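PDB 1FNN: CELL division control protein 6 from Pyrobaculum aerophilum, which binds ADP and magnesium through an AAA+ ATPase module and is probably involved in regulating the initiation of DNA replication. Local coordinates for residues Gln197-Asp200 with Ile201-Arg205; Val4-Asp7 with Ser8-Ser11; Glu217-Leu220 with Gln221-Ala224. All coordinates share one frame; numbering follows the deposited sequence.

Contact 1. Residues Gln197-Asp200 with Ile201-Arg205; sequences QIFD and ILLDR. With ADP (adenosine-5'-diphosphate), chain D.
The carbonyls of Q197, I198, F199 and D200 each accept the amide four residues on, from I201, L202, L203 and D204, so 197-200 runs into 201-205 as unbroken alpha-helix within 195-209. The L202 N to I198 O bond is short, 2.8 Å, and nearly straight at 176°; D204 N to D200 O is longer, 3.3 Å. A water also donates to D200 O.

One helical turn sets I198 beside L202, their side chains pointing the same way with CG2 of I198 4.0 Å from CD1 of L202. F199 and L203 run alongside each other likewise, and both continue onto L220 of helix 217-227. The acidic residues look outward to basic partners: D204 pairs with R18 in a salt bridge, D200 bonds to H21.

I201 and R205 share the face turned to ADP. I201 spreads its branches over one face of the adenine, CD1 3.6 Å from C6 and CG2 3.8 Å from N3, a flat apolar lid for which a beta-branched residue is well shaped. Cutting I201 back to alanine would remove CG1, CG2 and CD1, and the adenine would probably lose its apolar support on that face and be less firmly placed. The R205 chain turns about its CB-CG bond (chi2 -71°), bringing the guanidinium edge-on to the nucleotide: NH2 donates to both N3 and O2', each at 2.9 Å, while V9 O holds NH1.

Apolar contact thus backs one face of the base, and one arginine nitrogen couples base to sugar, consistent with recognition of a ribonucleotide.

Contact 2. Residues Val4-Asp7 with Ser8-Ser11; sequences VVDD and SVFS
D6 and S8 are joined by their side chains at the start of a tight turn. With CG of D6 anti to the backbone N (chi1 -175°), the carboxylate reaches forward along the chain and OD1 takes two donors from one residue: S8 OG at 2.9 Å and S8 N at 3.3 Å. Both come from the same face of the carboxylate, the hydroxyl 33° out of its plane on the syn side, the amide from above the plane. Two bonds to one oxygen restrain the rotation of the aspartate. Serine suits position 8 because its hydroxyl, with chi1 72°, stands between backbone N and carbonyl carbon, close enough to share OD1 with its own amide.

V9 crosses D6 at about a right angle, its CG2 3.6 Å from OD2, and its amide makes a weak bond to D6 O. The other methyl, CG1, sits 4.1 Å above one face of the F10 ring, offset toward the rim. F10 N donates to D7 O at 2.9 Å, and D7 O also lies at the ring edge, 3.8 Å from CD1. The phenylalanine is buried against helix 240-256, where it stacks with Y248 and touches I244 and L247; a large flat side chain fits that interface. S11 closes the turn by giving both its amide and its hydroxyl to S8 O, with OG 3.0 Å away.

The successive bonds from V9 to D6, F10 to D7 and S11 to S8 each span three residues, the signature of a 3-10 turn. Its entrance is an Asx turn, made by D6 OD1 and S8 N, and the whole N-terminal turn packs on the lid helices 195-209 and 240-256 beside the nucleotide site.

Contact 3. Residues Glu217-Leu220 with Gln221-Ala224; sequences EDIL and QMIA
Q221 lies back across the first turn of helix 217-227, slanting over E217 on one flank and D218 on the other. Its amide plane is only 30° from the carboxylate of E217 and 21° from that of D218, so the amide is tilted only moderately against either carboxylate. The glutamine CG sits 3.4 Å from E217 O, the same oxygen that receives Q221 N at 2.9 Å. E217 extends with CG anti to its amide nitrogen (chi1 172°), which carries the carboxylate outward, where an acidic residue is at ease.

The next side chains change character. I219 and M222 approach through CD1 and SD, 4.3 Å apart, and both rest on V267 of helix 264-274; the extended, flexible methionine chain can follow that surface. This is an amphipathic helix of the AAA+ lid domain, polar on the side of E217, D218 and Q221 and apolar on the sides that meet neighbouring helices. L220 leans on L247 of helix 240-256, and I223 on L202 of helix 195-209.

Over the backbone, I223 sets CG1 3.4 Å from I219 O, while its amide bonds to that oxygen at 3.3 Å. The small A224 brings its CB equally close to L220 O, which accepts A224 N at 2.9 Å.

Contact 1 is the centre of the group, touching both others, whereas contacts 2 and 3 lie about 18 Å apart between centres and do not meet. Contact 2 is joined to it by a probable hydrogen bond, R205 NH1 to V9 O at 2.9 Å, so the N-terminal turn acts as second shell to an arginine that binds ADP directly. On the side of contact 3, about 9 Å away between centres, the join is apolar: L202 CD1 lies 3.6 Å from I223 CG2, and L203 CD1 3.7 Å from L220 CD2. Nearness to the nucleotide falls off in the order contact 1, 2, 3: I201 and R205 touch ADP, the S11 side chain is about 8 Å from it, and that of I223 about 12 Å.

Contact 1. Residues Gln197-Asp200 with Ile201-Arg205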
# COMPACT_ATOMS: atom_id res chain seq x y z
N GLN A 197 10.99 -0.16 -5.34
CA GLN A 197 10.56 0.86 -4.35
C GLN A 197 10.06 0.18 -3.10
O GLN A 197 10.33 0.64 -1.97
CB GLN A 197 9.47 1.71 -5.02
CG GLN A 197 10.04 2.53 -6.18
CD GLN A 197 8.97 3.21 -6.97
OE1 GLN A 197 7.77 2.90 -7.00
NE2 GLN A 197 9.43 4.24 -7.69
N ILE A 198 9.26 -0.89 -3.27
CA ILE A 198 8.86 -1.70 -2.10
C ILE A 198 10.05 -2.17 -1.30
O ILE A 198 10.14 -2.05 -0.06
CB ILE A 198 7.96 -2.90 -2.48
CG1 ILE A 198 6.62 -2.39 -2.99
CG2 ILE A 198 7.78 -3.81 -1.28
CD1 ILE A 198 5.75 -1.73 -1.92
N PHE A 199 11.07 -2.71 -1.97
CA PHE A 199 12.28 -3.13 -1.30
C PHE A 199 12.85 -1.94 -0.47
O PHE A 199 13.30 -2.22 0.65
CB PHE A 199 13.34 -3.59 -2.30
CG PHE A 199 14.66 -3.90 -1.68
CD1 PHE A 199 14.92 -5.14 -1.15
CD2 PHE A 199 15.66 -2.94 -1.64
CE1 PHE A 199 16.13 -5.44 -0.58
CE2 PHE A 199 16.88 -3.23 -1.06
CZ PHE A 199 17.13 -4.48 -0.53
N ASP A 200 12.96 -0.77 -1.07
CA ASP A 200 13.61 0.33 -0.30
C ASP A 200 12.80 0.66 0.96
O ASP A 200 13.34 1.00 2.00
CB ASP A 200 13.78 1.55 -1.17
CG ASP A 200 14.70 1.39 -2.37
OD1 ASP A 200 15.67 0.60 -2.30
OD2 ASP A 200 14.43 2.06 -3.37
N ILE A 201 11.49 0.71 0.85
CA ILE A 201 10.62 0.91 2.00
C ILE A 201 10.85 -0.15 3.06
O ILE A 201 11.01 0.13 4.27
CB ILE A 201 9.16 0.92 1.57
CG1 ILE A 201 8.97 2.14 0.64
CG2 ILE A 201 8.19 0.93 2.75
CD1 ILE A 201 7.58 2.18 -0.01
N LEU A 202 10.80 -1.43 2.64
CA LEU A 202 11.02 -2.50 3.60
C LEU A 202 12.41 -2.49 4.21
O LEU A 202 12.55 -2.81 5.40
CB LEU A 202 10.80 -3.89 2.96
CG LEU A 202 9.40 -4.20 2.45
CD1 LEU A 202 9.32 -5.63 1.90
CD2 LEU A 202 8.39 -4.10 3.58
N LEU A 203 13.46 -2.10 3.49
CA LEU A 203 14.77 -2.11 4.11
C LEU A 203 14.80 -1.08 5.26
O LEU A 203 15.46 -1.27 6.29
CB LEU A 203 15.80 -1.78 3.01
CG LEU A 203 17.25 -1.79 3.47
CD1 LEU A 203 17.61 -3.12 4.13
CD2 LEU A 203 18.21 -1.46 2.34
N ASP A 204 14.19 0.09 5.01
CA ASP A 204 14.07 1.10 6.08
C ASP A 204 13.39 0.52 7.29
O ASP A 204 13.85 0.70 8.45
CB ASP A 204 13.34 2.34 5.52
CG ASP A 204 14.23 3.34 4.85
OD1 ASP A 204 13.75 4.38 4.35
OD2 ASP A 204 15.47 3.15 4.79
N ARG A 205 12.20 -0.11 7.14
CA ARG A 205 11.52 -0.72 8.25
C ARG A 205 12.37 -1.78 8.94
O ARG A 205 12.36 -1.90 10.21
CB ARG A 205 10.15 -1.35 7.87
CG ARG A 205 9.20 -0.34 7.19
CD ARG A 205 8.71 0.69 8.26
NE ARG A 205 8.00 1.76 7.51
CZ ARG A 205 6.75 2.09 7.78
NH1 ARG A 205 6.06 1.48 8.73
NH2 ARG A 205 6.20 3.06 7.06
PB ADP D . -2.48 5.09 1.70
O1B ADP D . -3.28 6.19 2.39
O2B ADP D . -2.01 5.44 0.41
O3B ADP D . -3.47 4.01 1.64
PA ADP D . -0.42 4.77 3.62
O1A ADP D . -0.04 6.20 3.73
O2A ADP D . -1.18 4.33 4.79
O3A ADP D . -1.19 4.52 2.32
O5' ADP D . 0.91 3.81 3.56
C5' ADP D . 0.67 2.43 3.80
C4' ADP D . 1.82 1.95 4.72
O4' ADP D . 3.03 2.12 4.01
C3' ADP D . 1.98 2.75 6.00
O3' ADP D . 2.50 1.88 6.99
C2' ADP D . 2.93 3.80 5.53
O2' ADP D . 3.67 4.39 6.61
C1' ADP D . 3.89 2.97 4.67
N9 ADP D . 4.42 3.81 3.67
C8 ADP D . 3.79 4.18 2.51
N7 ADP D . 4.56 4.75 1.63
C5 ADP D . 5.79 4.76 2.27
C6 ADP D . 7.04 5.26 1.87
N6 ADP D . 7.20 5.86 0.71
N1 ADP D . 8.06 5.15 2.73
C2 ADP D . 7.86 4.58 3.90
N3 ADP D . 6.74 4.06 4.40
C4 ADP D . 5.72 4.20 3.51
O HOH W 1 15.94 1.81 1.84

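Contact 2. Residues Val4-Asp7 with Ser8-Ser11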
# COMPACT_ATOMS: atom_id res chain seq x y z
N VAL A 4 12.26 -9.19 16.18
CA VAL A 4 11.49 -7.95 16.26
C VAL A 4 12.00 -7.12 17.47
O VAL A 4 11.89 -7.60 18.60
CB VAL A 4 10.01 -8.25 16.42
CG1 VAL A 4 9.18 -6.98 16.56
CG2 VAL A 4 9.46 -9.00 15.18
N VAL A 5 12.73 -6.05 17.21
CA VAL A 5 13.25 -5.25 18.33
C VAL A 5 12.36 -4.04 18.57
O VAL A 5 12.32 -3.56 19.71
CB VAL A 5 14.68 -4.79 18.03
CG1 VAL A 5 15.13 -3.78 19.08
CG2 VAL A 5 15.58 -6.03 18.04
N ASP A 6 11.78 -3.45 17.52
CA ASP A 6 10.82 -2.37 17.77
C ASP A 6 9.57 -2.60 16.97
O ASP A 6 9.55 -2.09 15.84
CB ASP A 6 11.50 -1.04 17.44
CG ASP A 6 10.66 0.19 17.76
OD1 ASP A 6 9.54 0.02 18.25
OD2 ASP A 6 11.15 1.31 17.50
N ASP A 7 8.51 -3.23 17.48
CA ASP A 7 7.29 -3.46 16.76
C ASP A 7 6.47 -2.23 16.40
O ASP A 7 5.70 -2.32 15.43
CB ASP A 7 6.35 -4.40 17.52
CG ASP A 7 5.68 -3.84 18.75
OD1 ASP A 7 4.65 -3.17 18.76
OD2 ASP A 7 6.17 -4.05 19.85
N SER A 8 6.70 -1.06 17.03
CA SER A 8 5.91 0.12 16.67
C SER A 8 6.22 0.54 15.24
O SER A 8 5.41 1.17 14.54
CB SER A 8 6.18 1.30 17.64
OG SER A 8 7.49 1.80 17.37
N VAL A 9 7.40 0.22 14.75
CA VAL A 9 7.84 0.49 13.38
C VAL A 9 6.98 -0.24 12.34
O VAL A 9 6.78 0.26 11.22
CB VAL A 9 9.31 0.03 13.30
CG1 VAL A 9 9.80 -0.13 11.87
CG2 VAL A 9 10.19 0.97 14.08
N PHE A 10 6.20 -1.22 12.74
CA PHE A 10 5.28 -1.98 11.89
C PHE A 10 3.84 -1.59 12.07
O PHE A 10 2.96 -2.11 11.36
CB PHE A 10 5.47 -3.50 12.21
CG PHE A 10 6.89 -3.81 11.81
CD1 PHE A 10 7.90 -3.88 12.76
CD2 PHE A 10 7.20 -4.04 10.47
CE1 PHE A 10 9.19 -4.16 12.40
CE2 PHE A 10 8.51 -4.32 10.11
CZ PHE A 10 9.51 -4.39 11.07
N SER A 11 3.54 -0.61 12.96
CA SER A 11 2.10 -0.32 13.05
C SER A 11 1.71 0.70 12.00
O SER A 11 2.51 1.52 11.54
CB SER A 11 1.67 0.20 14.44
OG SER A 11 2.43 1.37 14.62

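Contact 3. Residues Glu217-Leu220 with Gln221-Ala224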
# COMPACT_ATOMS: atom_id res chain seq x y z
N GLU A 217 18.92 -9.35 2.46
CA GLU A 217 18.41 -8.59 1.31
C GLU A 217 17.50 -9.49 0.46
O GLU A 217 16.46 -9.07 -0.03
CB GLU A 217 19.63 -8.19 0.49
CG GLU A 217 19.33 -7.56 -0.86
CD GLU A 217 20.59 -7.00 -1.49
OE1 GLU A 217 21.26 -7.74 -2.24
OE2 GLU A 217 20.91 -5.83 -1.22
N ASP A 218 17.89 -10.77 0.33
CA ASP A 218 17.08 -11.70 -0.48
C ASP A 218 15.68 -11.85 0.10
O ASP A 218 14.74 -11.97 -0.68
CB ASP A 218 17.68 -13.10 -0.58
CG ASP A 218 18.86 -13.16 -1.54
OD1 ASP A 218 19.10 -12.18 -2.27
OD2 ASP A 218 19.55 -14.20 -1.56
N ILE A 219 15.55 -11.87 1.43
CA ILE A 219 14.21 -12.05 2.02
C ILE A 219 13.32 -10.86 1.74
O ILE A 219 12.10 -10.96 1.54
CB ILE A 219 14.30 -12.35 3.52
CG1 ILE A 219 14.62 -13.84 3.73
CG2 ILE A 219 13.03 -11.98 4.30
CD1 ILE A 219 13.43 -14.78 3.61
N LEU A 220 13.90 -9.65 1.80
CA LEU A 220 13.12 -8.43 1.55
C LEU A 220 12.74 -8.41 0.07
O LEU A 220 11.64 -8.01 -0.29
CB LEU A 220 14.07 -7.26 1.88
CG LEU A 220 13.97 -6.55 3.23
CD1 LEU A 220 13.35 -7.40 4.33
CD2 LEU A 220 15.29 -5.92 3.65
N GLN A 221 13.70 -8.85 -0.77
CA GLN A 221 13.42 -8.89 -2.21
C GLN A 221 12.27 -9.85 -2.56
O GLN A 221 11.40 -9.49 -3.38
CB GLN A 221 14.64 -9.25 -3.04
CG GLN A 221 15.72 -8.21 -3.22
CD GLN A 221 17.04 -8.81 -3.68
OE1 GLN A 221 17.27 -10.03 -3.58
NE2 GLN A 221 17.93 -7.99 -4.21
N MET A 222 12.18 -10.94 -1.83
CA MET A 222 11.08 -11.92 -1.99
C MET A 222 9.72 -11.33 -1.72
O MET A 222 8.71 -11.47 -2.45
CB MET A 222 11.43 -13.10 -1.09
CG MET A 222 10.40 -14.22 -0.99
SD MET A 222 10.87 -15.48 0.22
CE MET A 222 9.42 -16.52 0.23
N ILE A 223 9.66 -10.57 -0.58
CA ILE A 223 8.41 -9.91 -0.23
C ILE A 223 8.08 -8.81 -1.25
O ILE A 223 6.95 -8.66 -1.65
CB ILE A 223 8.50 -9.23 1.18
CG1 ILE A 223 8.80 -10.30 2.21
CG2 ILE A 223 7.21 -8.46 1.42
CD1 ILE A 223 8.99 -9.84 3.67
N ALA A 224 9.10 -8.07 -1.70
CA ALA A 224 8.89 -7.03 -2.70
C ALA A 224 8.45 -7.59 -4.08
O ALA A 224 7.61 -7.03 -4.76
CB ALA A 224 10.24 -6.32 -2.91